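Local structure of lipoprotein, putative (Bacillus anthracis, 4O4A) at residues Asp29-Ile34 and Glu58-Val63; Glu52-Glu57 and Ala71-Lys76; Ser102-Ser107 and Ala122-Thr127. The protein is of unknown function but, as a putative lipoprotein, is probably tethered to the cell envelope and may bind lipid. All blocks are in the same frame, centred on the assembly; numbering follows the deposited sequence.

Interaction 1: residues Asp29-Ile34 and Glu58-Val63; sequences DTIYLI and EEFSVV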
ATOM      1  N   ASP B  29      -4.480  16.103  37.900  1.00 46.25           N
ATOM      2  CA  ASP B  29      -3.337  15.531  38.577  1.00 44.30           C
ATOM      3  C   ASP B  29      -2.899  14.173  38.069  1.00 43.69           C
ATOM      4  O   ASP B  29      -2.963  13.190  38.813  1.00 45.52           O
ATOM      5  CB  ASP B  29      -3.686  15.391  40.052  1.00 48.01           C
ATOM      6  CG  ASP B  29      -4.062  16.686  40.682  1.00 52.66           C
ATOM      7  OD1 ASP B  29      -3.570  17.739  40.222  1.00 53.42           O
ATOM      8  OD2 ASP B  29      -4.826  16.651  41.671  1.00 55.86           O
ATOM      9  N   THR B  30      -2.485  14.094  36.810  1.00 41.05           N
ATOM     10  CA  THR B  30      -1.979  12.835  36.283  1.00 39.84           C
ATOM     11  C   THR B  30      -0.617  13.017  35.609  1.00 39.42           C
ATOM     12  O   THR B  30      -0.395  13.978  34.887  1.00 35.67           O
ATOM     13  CB  THR B  30      -2.950  12.194  35.295  1.00 38.15           C
ATOM     14  OG1 THR B  30      -4.197  11.999  35.951  1.00 38.27           O
ATOM     15  CG2 THR B  30      -2.412  10.840  34.809  1.00 39.12           C
ATOM     16  N   ILE B  31       0.271  12.064  35.861  1.00 39.50           N
ATOM     17  CA  ILE B  31       1.592  12.037  35.280  1.00 39.43           C
ATOM     18  C   ILE B  31       1.638  10.845  34.351  1.00 40.43           C
ATOM     19  O   ILE B  31       1.302   9.733  34.763  1.00 45.50           O
ATOM     20  CB  ILE B  31       2.669  11.843  36.353  1.00 40.24           C
ATOM     21  CG1 ILE B  31       2.824  13.116  37.168  1.00 41.61           C
ATOM     22  CG2 ILE B  31       4.004  11.504  35.716  1.00 40.73           C
ATOM     23  CD1 ILE B  31       3.797  12.991  38.322  1.00 41.48           C
ATOM     24  N   TYR B  32       2.035  11.071  33.106  1.00 36.87           N
ATOM     25  CA  TYR B  32       2.127   9.994  32.138  1.00 36.81           C
ATOM     26  C   TYR B  32       3.585   9.715  31.853  1.00 36.07           C
ATOM     27  O   TYR B  32       4.320  10.615  31.485  1.00 34.38           O
ATOM     28  CB  TYR B  32       1.414  10.370  30.840  1.00 34.54           C
ATOM     29  CG  TYR B  32      -0.066  10.574  31.004  1.00 34.80           C
ATOM     30  CD1 TYR B  32      -0.951   9.515  30.860  1.00 38.15           C
ATOM     31  CD2 TYR B  32      -0.590  11.823  31.322  1.00 34.63           C
ATOM     32  CE1 TYR B  32      -2.320   9.706  31.007  1.00 38.67           C
ATOM     33  CE2 TYR B  32      -1.952  12.025  31.486  1.00 35.30           C
ATOM     34  CZ  TYR B  32      -2.811  10.966  31.323  1.00 37.26           C
ATOM     35  OH  TYR B  32      -4.158  11.162  31.473  1.00 37.78           O
ATOM     36  N   LEU B  33       3.992   8.462  32.026  1.00 36.26           N
ATOM     37  CA  LEU B  33       5.359   8.054  31.754  1.00 36.98           C
ATOM     38  C   LEU B  33       5.375   7.205  30.500  1.00 39.02           C
ATOM     39  O   LEU B  33       4.796   6.121  30.469  1.00 43.02           O
ATOM     40  CB  LEU B  33       5.907   7.255  32.919  1.00 38.26           C
ATOM     41  CG  LEU B  33       5.814   7.973  34.259  1.00 38.56           C
ATOM     42  CD1 LEU B  33       6.381   7.100  35.363  1.00 40.17           C
ATOM     43  CD2 LEU B  33       6.541   9.307  34.220  1.00 38.72           C
ATOM     44  N   ILE B  34       6.014   7.718  29.457  1.00 40.46           N
ATOM     45  CA  ILE B  34       6.102   7.028  28.193  1.00 43.47           C
ATOM     46  C   ILE B  34       7.525   6.498  27.958  1.00 45.50           C
ATOM     47  O   ILE B  34       8.503   7.205  28.178  1.00 48.92           O
ATOM     48  CB  ILE B  34       5.788   7.980  27.003  1.00 43.12           C
ATOM     49  CG1 ILE B  34       4.358   8.506  27.034  1.00 42.36           C
ATOM     50  CG2 ILE B  34       5.974   7.254  25.685  1.00 47.64           C
ATOM     51  CD1 ILE B  34       4.123   9.635  27.993  1.00 46.11           C
ATOM     52  N   GLU B  58       2.977  12.495  45.395  1.00 51.52           N
ATOM     53  CA  GLU B  58       2.444  13.748  45.847  1.00 56.07           C
ATOM     54  C   GLU B  58       0.923  13.725  45.598  1.00 54.35           C
ATOM     55  O   GLU B  58       0.211  12.878  46.122  1.00 54.86           O
ATOM     56  CB  GLU B  58       3.168  14.947  45.186  1.00 56.62           C
ATOM     57  CG  GLU B  58       4.654  15.033  45.577  1.00 59.43           C
ATOM     58  CD  GLU B  58       5.420  16.275  45.096  1.00 64.03           C
ATOM     59  OE1 GLU B  58       5.827  17.061  45.979  1.00 64.47           O
ATOM     60  OE2 GLU B  58       5.628  16.482  43.869  1.00 61.06           O
ATOM     61  N   GLU B  59       0.439  14.623  44.772  1.00 57.93           N
ATOM     62  CA  GLU B  59      -0.983  14.720  44.496  1.00 62.30           C
ATOM     63  C   GLU B  59      -1.345  14.119  43.131  1.00 55.34           C
ATOM     64  O   GLU B  59      -2.512  14.068  42.764  1.00 55.27           O
ATOM     65  CB  GLU B  59      -1.369  16.194  44.534  1.00 72.30           C
ATOM     66  CG  GLU B  59      -0.527  17.053  43.589  1.00 84.59           C
ATOM     67  CD  GLU B  59      -0.658  18.538  43.876  1.00 94.60           C
ATOM     68  OE1 GLU B  59      -1.577  18.905  44.644  1.00116.18           O
ATOM     69  OE2 GLU B  59       0.157  19.334  43.346  1.00 83.77           O
ATOM     70  N   PHE B  60      -0.340  13.650  42.396  1.00 47.82           N
ATOM     71  CA  PHE B  60      -0.532  13.091  41.059  1.00 42.40           C
ATOM     72  C   PHE B  60      -0.665  11.583  41.000  1.00 43.60           C
ATOM     73  O   PHE B  60      -0.050  10.881  41.789  1.00 42.19           O
ATOM     74  CB  PHE B  60       0.655  13.451  40.202  1.00 39.88           C
ATOM     75  CG  PHE B  60       0.770  14.907  39.904  1.00 37.02           C
ATOM     76  CD1 PHE B  60       1.281  15.778  40.839  1.00 37.06           C
ATOM     77  CD2 PHE B  60       0.410  15.393  38.661  1.00 35.58           C
ATOM     78  CE1 PHE B  60       1.413  17.127  40.552  1.00 37.86           C
ATOM     79  CE2 PHE B  60       0.533  16.741  38.366  1.00 35.90           C
ATOM     80  CZ  PHE B  60       1.032  17.606  39.316  1.00 37.21           C
ATOM     81  N   SER B  61      -1.463  11.101  40.046  1.00 43.16           N
ATOM     82  CA  SER B  61      -1.614   9.672  39.802  1.00 45.15           C
ATOM     83  C   SER B  61      -0.611   9.412  38.715  1.00 41.11           C
ATOM     84  O   SER B  61      -0.381  10.272  37.872  1.00 39.86           O
ATOM     85  CB  SER B  61      -3.017   9.316  39.314  1.00 49.41           C
ATOM     86  OG  SER B  61      -3.997   9.638  40.276  1.00 52.41           O
ATOM     87  N   VAL B  62      -0.000   8.241  38.714  1.00 41.34           N
ATOM     88  CA  VAL B  62       1.052   7.971  37.738  1.00 40.43           C
ATOM     89  C   VAL B  62       0.700   6.844  36.801  1.00 37.85           C
ATOM     90  O   VAL B  62       0.518   5.721  37.233  1.00 36.96           O
ATOM     91  CB  VAL B  62       2.376   7.609  38.436  1.00 41.95           C
ATOM     92  CG1 VAL B  62       3.500   7.474  37.420  1.00 41.02           C
ATOM     93  CG2 VAL B  62       2.740   8.665  39.460  1.00 43.73           C
ATOM     94  N   VAL B  63       0.626   7.164  35.515  1.00 37.22           N
ATOM     95  CA  VAL B  63       0.345   6.186  34.490  1.00 38.39           C
ATOM     96  C   VAL B  63       1.650   5.827  33.831  1.00 40.32           C
ATOM     97  O   VAL B  63       2.327   6.690  33.287  1.00 41.71           O
ATOM     98  CB  VAL B  63      -0.612   6.719  33.418  1.00 39.06           C
ATOM     99  CG1 VAL B  63      -0.719   5.726  32.267  1.00 43.44           C
ATOM    100  CG2 VAL B  63      -1.983   6.985  34.008  1.00 39.16           C
TER
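Val63 lies alongside the Tyr32 ring and points the same way, its CB 3.8 Å from Tyr32 CD1 at an oblique approach. Thr30, two residues before Tyr32 on its own strand, sets CG2 over one ring face of Tyr32, offset toward the rim; that methyl also touches Val63 CG2, so Thr30, Tyr32 and Val63 form one cluster. The Phe60 ring lies obliquely against the Asp29-Thr30 peptide and Ile31 CG1. Ile31 crosses Phe60 at about a right angle, with CG1 3.6 Å from Phe60 CD2. The first torsion of Ile31 (chi1 -73°) puts CG1 beside its own backbone N and against the ring; CD1, extended beyond it, reaches Phe60 CB and CG. On the side of Ile31 and Val62, the CG1 methyl of Val62 also meets Leu33 CD1 at 3.6 Å.

Four backbone hydrogen bonds join the strands in parallel register: Ser61 N to Asp29 O (2.9 Å), Ile31 N to Ser61 O (2.8 Å), Val63 N to Ile31 O and Leu33 N to Val63 O. Asp29 OD1 is held by Thr27 and Thr30 OG1 by Thr28 O.

Strand 30-35 is the central strand of a mixed five-stranded sheet. Strand 86-90 bonds to its other edge, where Tyr87 meets the Tyr32 ring nearly parallel; strand 56-57 flanks 60-64, and Val63 packs on Val44 and Ile34 on Leu42, both of strand 40-45.

Interaction 2: residues Glu52-Glu57 and Ala71-Lys76; sequences ELLPKE and AVTSTK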
ATOM      1  N   GLU B  52      -2.891  -3.409  38.544  1.00 61.26           N
ATOM      2  CA  GLU B  52      -2.350  -2.587  39.596  1.00 61.39           C
ATOM      3  C   GLU B  52      -3.073  -1.257  39.626  1.00 57.28           C
ATOM      4  O   GLU B  52      -3.610  -0.805  38.623  1.00 56.11           O
ATOM      5  CB  GLU B  52      -0.844  -2.406  39.406  1.00 64.68           C
ATOM      6  CG  GLU B  52      -0.068  -3.720  39.461  1.00 73.16           C
ATOM      7  CD  GLU B  52      -0.234  -4.484  40.783  1.00 82.38           C
ATOM      8  OE1 GLU B  52      -0.142  -3.848  41.866  1.00 80.00           O
ATOM      9  OE2 GLU B  52      -0.432  -5.730  40.735  1.00 85.35           O
ATOM     10  N   LEU B  53      -3.106  -0.653  40.799  1.00 55.98           N
ATOM     11  CA  LEU B  53      -3.751   0.618  40.999  1.00 53.69           C
ATOM     12  C   LEU B  53      -2.715   1.654  40.602  1.00 50.51           C
ATOM     13  O   LEU B  53      -1.517   1.370  40.604  1.00 52.03           O
ATOM     14  CB  LEU B  53      -4.095   0.759  42.495  1.00 56.58           C
ATOM     15  CG  LEU B  53      -5.392   1.403  42.938  1.00 57.70           C
ATOM     16  CD1 LEU B  53      -6.534   0.862  42.110  1.00 59.40           C
ATOM     17  CD2 LEU B  53      -5.657   1.171  44.424  1.00 58.65           C
ATOM     18  N   LEU B  54      -3.146   2.851  40.229  1.00 49.65           N
ATOM     19  CA  LEU B  54      -2.175   3.875  39.848  1.00 47.44           C
ATOM     20  C   LEU B  54      -1.425   4.353  41.074  1.00 48.25           C
ATOM     21  O   LEU B  54      -2.040   4.780  42.060  1.00 50.04           O
ATOM     22  CB  LEU B  54      -2.850   5.051  39.143  1.00 46.19           C
ATOM     23  CG  LEU B  54      -3.503   4.733  37.787  1.00 47.58           C
ATOM     24  CD1 LEU B  54      -4.111   5.993  37.189  1.00 47.24           C
ATOM     25  CD2 LEU B  54      -2.515   4.120  36.807  1.00 46.51           C
ATOM     26  N   PRO B  55      -0.083   4.260  41.035  1.00 48.21           N
ATOM     27  CA  PRO B  55       0.700   4.758  42.161  1.00 48.91           C
ATOM     28  C   PRO B  55       0.497   6.258  42.301  1.00 47.22           C
ATOM     29  O   PRO B  55       0.064   6.912  41.350  1.00 44.26           O
ATOM     30  CB  PRO B  55       2.147   4.485  41.743  1.00 49.67           C
ATOM     31  CG  PRO B  55       2.075   3.502  40.638  1.00 49.29           C
ATOM     32  CD  PRO B  55       0.765   3.712  39.965  1.00 47.16           C
ATOM     33  N   LYS B  56       0.780   6.790  43.475  1.00 49.51           N
ATOM     34  CA  LYS B  56       0.651   8.221  43.700  1.00 53.57           C
ATOM     35  C   LYS B  56       1.946   8.865  44.102  1.00 51.69           C
ATOM     36  O   LYS B  56       2.656   8.342  44.939  1.00 57.01           O
ATOM     37  CB  LYS B  56      -0.405   8.549  44.752  1.00 60.09           C
ATOM     38  CG  LYS B  56      -1.777   8.454  44.149  1.00 69.48           C
ATOM     39  CD  LYS B  56      -2.851   8.987  45.065  1.00 80.52           C
ATOM     40  CE  LYS B  56      -4.195   8.983  44.345  1.00 91.22           C
ATOM     41  NZ  LYS B  56      -5.282   9.643  45.120  1.00 96.70           N
ATOM     42  N   GLU B  57       2.241   9.995  43.484  1.00 49.31           N
ATOM     43  CA  GLU B  57       3.422  10.780  43.804  1.00 50.07           C
ATOM     44  C   GLU B  57       2.925  12.148  44.124  1.00 49.84           C
ATOM     45  O   GLU B  57       2.484  12.875  43.239  1.00 52.67           O
ATOM     46  CB  GLU B  57       4.373  10.853  42.643  1.00 49.42           C
ATOM     47  CG  GLU B  57       5.012   9.531  42.304  1.00 51.55           C
ATOM     48  CD  GLU B  57       6.004   9.667  41.175  1.00 53.09           C
ATOM     49  OE1 GLU B  57       6.266  10.826  40.743  1.00 55.97           O
ATOM     50  OE2 GLU B  57       6.514   8.623  40.721  1.00 49.79           O
ATOM     51  N   ALA B  71      -1.539   0.868  28.879  1.00 38.05           N
ATOM     52  CA  ALA B  71      -1.526   0.937  30.335  1.00 38.83           C
ATOM     53  C   ALA B  71      -2.854   0.454  30.836  1.00 40.00           C
ATOM     54  O   ALA B  71      -3.895   0.916  30.399  1.00 41.62           O
ATOM     55  CB  ALA B  71      -1.266   2.339  30.816  1.00 38.06           C
ATOM     56  N   VAL B  72      -2.803  -0.500  31.748  1.00 43.12           N
ATOM     57  CA  VAL B  72      -3.980  -1.127  32.297  1.00 44.73           C
ATOM     58  C   VAL B  72      -3.974  -0.924  33.790  1.00 44.51           C
ATOM     59  O   VAL B  72      -2.965  -1.162  34.419  1.00 48.39           O
ATOM     60  CB  VAL B  72      -3.899  -2.623  32.009  1.00 47.41           C
ATOM     61  CG1 VAL B  72      -5.027  -3.378  32.675  1.00 51.07           C
ATOM     62  CG2 VAL B  72      -3.907  -2.865  30.507  1.00 47.77           C
ATOM     63  N   THR B  73      -5.079  -0.476  34.366  1.00 45.07           N
ATOM     64  CA  THR B  73      -5.126  -0.266  35.812  1.00 47.22           C
ATOM     65  C   THR B  73      -6.470  -0.592  36.410  1.00 50.87           C
ATOM     66  O   THR B  73      -7.499  -0.551  35.733  1.00 51.97           O
ATOM     67  CB  THR B  73      -4.801   1.193  36.209  1.00 47.35           C
ATOM     68  OG1 THR B  73      -4.816   1.327  37.642  1.00 45.66           O
ATOM     69  CG2 THR B  73      -5.813   2.156  35.600  1.00 48.07           C
ATOM     70  N   SER B  74      -6.437  -0.901  37.703  1.00 53.56           N
ATOM     71  CA  SER B  74      -7.631  -1.204  38.474  1.00 53.18           C
ATOM     72  C   SER B  74      -8.213   0.069  39.088  1.00 52.97           C
ATOM     73  O   SER B  74      -9.237   0.016  39.744  1.00 57.22           O
ATOM     74  CB  SER B  74      -7.321  -2.223  39.552  1.00 55.72           C
ATOM     75  OG  SER B  74      -6.240  -1.807  40.366  1.00 54.99           O
ATOM     76  N   THR B  75      -7.557   1.213  38.897  1.00 49.43           N
ATOM     77  CA  THR B  75      -8.090   2.472  39.393  1.00 48.74           C
ATOM     78  C   THR B  75      -9.441   2.655  38.713  1.00 49.19           C
ATOM     79  O   THR B  75      -9.532   2.511  37.512  1.00 45.78           O
ATOM     80  CB  THR B  75      -7.137   3.639  39.086  1.00 46.55           C
ATOM     81  OG1 THR B  75      -5.907   3.448  39.806  1.00 45.81           O
ATOM     82  CG2 THR B  75      -7.755   4.965  39.487  1.00 45.88           C
ATOM     83  N   LYS B  76     -10.485   2.947  39.494  1.00 52.91           N
ATOM     84  CA  LYS B  76     -11.848   3.048  38.948  1.00 55.61           C
ATOM     85  C   LYS B  76     -12.004   3.916  37.714  1.00 50.79           C
ATOM     86  O   LYS B  76     -12.590   3.488  36.738  1.00 52.14           O
ATOM     87  CB  LYS B  76     -12.914   3.370  40.026  1.00 63.17           C
ATOM     88  CG  LYS B  76     -13.282   2.124  40.841  1.00 71.96           C
ATOM     89  CD  LYS B  76     -14.564   2.194  41.677  1.00 80.91           C
ATOM     90  CE  LYS B  76     -14.573   3.314  42.722  1.00 84.15           C
ATOM     91  NZ  LYS B  76     -15.850   3.346  43.496  1.00 86.57           N
TER
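Leu54 lays its side chain across two threonines, Thr73 and Thr75, at about a right angle to each. Its CB is 3.5 Å from Thr75 OG1; CG, beside the backbone N (chi1 -65°), lies against the same oxygen and also near Thr73 OG1. From CG the branches part: CD1 stays near Thr75 OG1, while CD2 reaches Thr73, 3.8 Å from its CB, and comes close to its CG2 methyl. The Leu54 backbone joins in, its N giving an almost straight bond to Thr75 OG1 (2.9 Å, 169° at the hydrogen).

Thr73 forms an ST turn: its OG1 accepts from Thr75 N (3.0 Å) just where the chain leaves strand 70-72, and the same hydroxyl gives its proton to Glu52 O (2.6 Å), in the carbonyl plane and on a lone pair. One oxygen is thus acceptor from Thr75 N and donor to Glu52 O. Glu52 O takes a second donor, Ser74 N (3.0 Å), which stands 48° above the carbonyl plane, so two bonds grip this carbonyl from different directions.

Leu53 extends its CD1 over the turn, 3.2 Å from Ser74 OG and 3.4 Å from Thr75 N. Ser74 OG is itself bonded to Ala51 O, a further tie between the turn and the loop leading to strand 56-57. Leu54 also packs on Ser61 and Val63 of strand 60-64, while the Thr73 backbone is hydrogen-bonded to Val45 and Val48.

Interaction 3: residues Ser102-Ser107 and Ala122-Thr127; sequences SCIHFS and ANLEVT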
ATOM      1  N   SER B 102       2.896  19.941  23.478  1.00 44.18           N
ATOM      2  CA  SER B 102       2.739  19.947  22.021  1.00 44.39           C
ATOM      3  C   SER B 102       3.118  18.592  21.418  1.00 43.51           C
ATOM      4  O   SER B 102       2.902  18.356  20.224  1.00 48.93           O
ATOM      5  CB  SER B 102       3.565  21.074  21.406  1.00 45.69           C
ATOM      6  OG  SER B 102       4.916  20.969  21.783  1.00 53.27           O
ATOM      7  N   CYS B 103       3.728  17.720  22.220  1.00 41.50           N
ATOM      8  CA  CYS B 103       4.140  16.389  21.740  1.00 41.89           C
ATOM      9  C   CYS B 103       3.082  15.373  22.048  1.00 40.08           C
ATOM     10  O   CYS B 103       3.244  14.193  21.749  1.00 41.69           O
ATOM     11  CB  CYS B 103       5.417  15.939  22.428  1.00 44.91           C
ATOM     12  SG  CYS B 103       6.802  17.063  22.270  1.00 46.36           S
ATOM     13  N   ILE B 104       1.992  15.838  22.639  1.00 37.99           N
ATOM     14  CA  ILE B 104       0.919  14.989  23.037  1.00 36.29           C
ATOM     15  C   ILE B 104      -0.396  15.416  22.418  1.00 35.60           C
ATOM     16  O   ILE B 104      -0.707  16.600  22.362  1.00 36.67           O
ATOM     17  CB  ILE B 104       0.774  15.040  24.571  1.00 38.54           C
ATOM     18  CG1 ILE B 104       2.016  14.447  25.269  1.00 41.67           C
ATOM     19  CG2 ILE B 104      -0.457  14.273  25.020  1.00 39.24           C
ATOM     20  CD1 ILE B 104       2.236  12.975  24.987  1.00 41.36           C
ATOM     21  N   HIS B 105      -1.170  14.439  21.960  1.00 34.76           N
ATOM     22  CA  HIS B 105      -2.513  14.692  21.420  1.00 35.17           C
ATOM     23  C   HIS B 105      -3.481  13.871  22.202  1.00 34.34           C
ATOM     24  O   HIS B 105      -3.306  12.660  22.318  1.00 34.59           O
ATOM     25  CB  HIS B 105      -2.607  14.365  19.932  1.00 36.30           C
ATOM     26  CG  HIS B 105      -4.009  14.354  19.378  1.00 38.09           C
ATOM     27  ND1 HIS B 105      -4.832  15.459  19.400  1.00 42.49           N
ATOM     28  CD2 HIS B 105      -4.695  13.395  18.711  1.00 39.71           C
ATOM     29  CE1 HIS B 105      -5.983  15.165  18.817  1.00 42.79           C
ATOM     30  NE2 HIS B 105      -5.925  13.919  18.385  1.00 41.39           N
ATOM     31  N   PHE B 106      -4.476  14.532  22.781  1.00 36.23           N
ATOM     32  CA  PHE B 106      -5.476  13.847  23.545  1.00 42.30           C
ATOM     33  C   PHE B 106      -6.598  13.551  22.557  1.00 44.36           C
ATOM     34  O   PHE B 106      -7.283  14.450  22.113  1.00 47.09           O
ATOM     35  CB  PHE B 106      -5.959  14.698  24.708  1.00 46.38           C
ATOM     36  CG  PHE B 106      -6.565  13.900  25.772  1.00 57.79           C
ATOM     37  CD1 PHE B 106      -5.782  13.413  26.818  1.00 64.38           C
ATOM     38  CD2 PHE B 106      -7.897  13.554  25.700  1.00 63.60           C
ATOM     39  CE1 PHE B 106      -6.344  12.626  27.799  1.00 70.88           C
ATOM     40  CE2 PHE B 106      -8.466  12.768  26.679  1.00 69.34           C
ATOM     41  CZ  PHE B 106      -7.690  12.303  27.730  1.00 72.10           C
ATOM     42  N   SER B 107      -6.757  12.281  22.209  1.00 46.89           N
ATOM     43  CA  SER B 107      -7.702  11.872  21.177  1.00 50.52           C
ATOM     44  C   SER B 107      -9.127  11.703  21.628  1.00 54.53           C
ATOM     45  O   SER B 107     -10.020  12.372  21.109  1.00 69.73           O
ATOM     46  CB  SER B 107      -7.244  10.573  20.518  1.00 49.75           C
ATOM     47  OG  SER B 107      -8.226  10.140  19.592  1.00 48.66           O
ATOM     48  N   ALA B 122      -8.917   5.933  27.715  1.00 37.63           N
ATOM     49  CA  ALA B 122      -8.426   7.164  27.167  1.00 35.68           C
ATOM     50  C   ALA B 122      -7.486   6.876  26.022  1.00 36.56           C
ATOM     51  O   ALA B 122      -6.648   5.973  26.095  1.00 36.96           O
ATOM     52  CB  ALA B 122      -7.716   7.969  28.238  1.00 36.21           C
ATOM     53  N   ASN B 123      -7.629   7.665  24.964  1.00 37.69           N
ATOM     54  CA  ASN B 123      -6.790   7.563  23.791  1.00 37.94           C
ATOM     55  C   ASN B 123      -5.938   8.788  23.658  1.00 38.59           C
ATOM     56  O   ASN B 123      -6.450   9.908  23.580  1.00 44.71           O
ATOM     57  CB  ASN B 123      -7.639   7.416  22.545  1.00 40.56           C
ATOM     58  CG  ASN B 123      -8.172   6.033  22.370  1.00 45.48           C
ATOM     59  OD1 ASN B 123      -7.402   5.099  22.225  1.00 48.75           O
ATOM     60  ND2 ASN B 123      -9.499   5.893  22.334  1.00 50.25           N
ATOM     61  N   LEU B 124      -4.633   8.586  23.672  1.00 40.00           N
ATOM     62  CA  LEU B 124      -3.699   9.666  23.491  1.00 40.83           C
ATOM     63  C   LEU B 124      -2.727   9.246  22.431  1.00 38.42           C
ATOM     64  O   LEU B 124      -2.687   8.101  22.024  1.00 34.13           O
ATOM     65  CB  LEU B 124      -2.907   9.964  24.751  1.00 41.79           C
ATOM     66  CG  LEU B 124      -3.659  10.454  25.974  1.00 47.39           C
ATOM     67  CD1 LEU B 124      -4.073   9.239  26.774  1.00 51.95           C
ATOM     68  CD2 LEU B 124      -2.772  11.345  26.828  1.00 48.85           C
ATOM     69  N   GLU B 125      -1.910  10.190  22.016  1.00 35.70           N
ATOM     70  CA  GLU B 125      -0.945   9.938  20.997  1.00 35.77           C
ATOM     71  C   GLU B 125       0.264  10.771  21.316  1.00 35.84           C
ATOM     72  O   GLU B 125       0.145  11.924  21.747  1.00 37.60           O
ATOM     73  CB  GLU B 125      -1.545  10.321  19.658  1.00 36.18           C
ATOM     74  CG  GLU B 125      -0.687  10.001  18.467  1.00 39.19           C
ATOM     75  CD  GLU B 125      -1.328  10.399  17.154  1.00 43.20           C
ATOM     76  OE1 GLU B 125      -2.550  10.649  17.111  1.00 44.34           O
ATOM     77  OE2 GLU B 125      -0.590  10.467  16.150  1.00 47.50           O
ATOM     78  N   VAL B 126       1.436  10.201  21.097  1.00 35.98           N
ATOM     79  CA  VAL B 126       2.671  10.911  21.376  1.00 35.49           C
ATOM     80  C   VAL B 126       3.535  10.920  20.144  1.00 39.21           C
ATOM     81  O   VAL B 126       3.445  10.013  19.291  1.00 39.98           O
ATOM     82  CB  VAL B 126       3.445  10.240  22.527  1.00 33.80           C
ATOM     83  CG1 VAL B 126       3.846   8.811  22.171  1.00 34.84           C
ATOM     84  CG2 VAL B 126       4.674  11.039  22.898  1.00 32.88           C
ATOM     85  N   THR B 127       4.388  11.937  20.062  1.00 42.43           N
ATOM     86  CA  THR B 127       5.359  12.053  18.978  1.00 46.92           C
ATOM     87  C   THR B 127       6.685  12.559  19.533  1.00 54.67           C
ATOM     88  O   THR B 127       6.735  13.208  20.597  1.00 55.44           O
ATOM     89  CB  THR B 127       4.892  13.029  17.879  1.00 45.13           C
ATOM     90  OG1 THR B 127       5.838  13.067  16.817  1.00 44.54           O
ATOM     91  CG2 THR B 127       4.727  14.431  18.425  1.00 46.10           C
TER
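Phe106 and Leu124 pack obliquely at a non-hydrogen-bonded pair, with Phe106 CD1 3.7 Å from both CG and CD2 of Leu124. Asn123 O lies over one face of the phenyl ring. On the same side of the sheet, Ile104 CD1 meets Val126 CG2 at 3.7 Å, and Ile104 CG2 touches Leu124 CD2.

Antiparallel backbone hydrogen bonds join the two strands. His105 and Glu125 form the hydrogen-bonded pair, His105 N to Glu125 O 2.8 Å and Glu125 N to His105 O 2.9 Å; Thr127 N gives to Cys103 O at one end and Ser107 N to Asn123 O at the other. The segments belong to the beta hairpin of strands 104-114 and 117-126.

On the reverse face, Glu125 CG stands opposite its backbone N (chi1 -175°) and the extended chain carries OE1 to the edge of the His105 ring, near its plane and 3.8 Å from His105 CD2, with the carboxylate turned 78° to the ring. Both groups have firmer partners farther out: His105 ND1 bonds Ser136 O, and Glu125 OE2 makes a salt bridge with Arg140. Phe135 of helix 133-138 packs on His105, Glu125 and Thr127. Where the pairing starts, a disulfide joins Cys103 to Cys131, while strand 40-45 bonds the other edge of 117-126.

Interactions 1 and 2 alternate along the chain, in the order 29-34, 52-57, 58-63, 71-76, and touch, their centres about 10 Å apart. Val62 N probably bonds Pro55 O within the five-stranded sheet; Val63 packing on Ala71 brings strand 60-64 against strand 70-72 of the four-stranded sheet. Interaction 3 follows later in sequence, its centre about 15 Å from that of interaction 1 and about 19 Å from that of interaction 2, across the chain's centre from the latter. Strand 40-45 lies between strand 70-72 and the hairpin of interaction 3. Interactions 1 and 3 are thus pairings inside one sheet each, while interaction 2 links the loop before 56-57 to the turn after 70-72, between the two sheets.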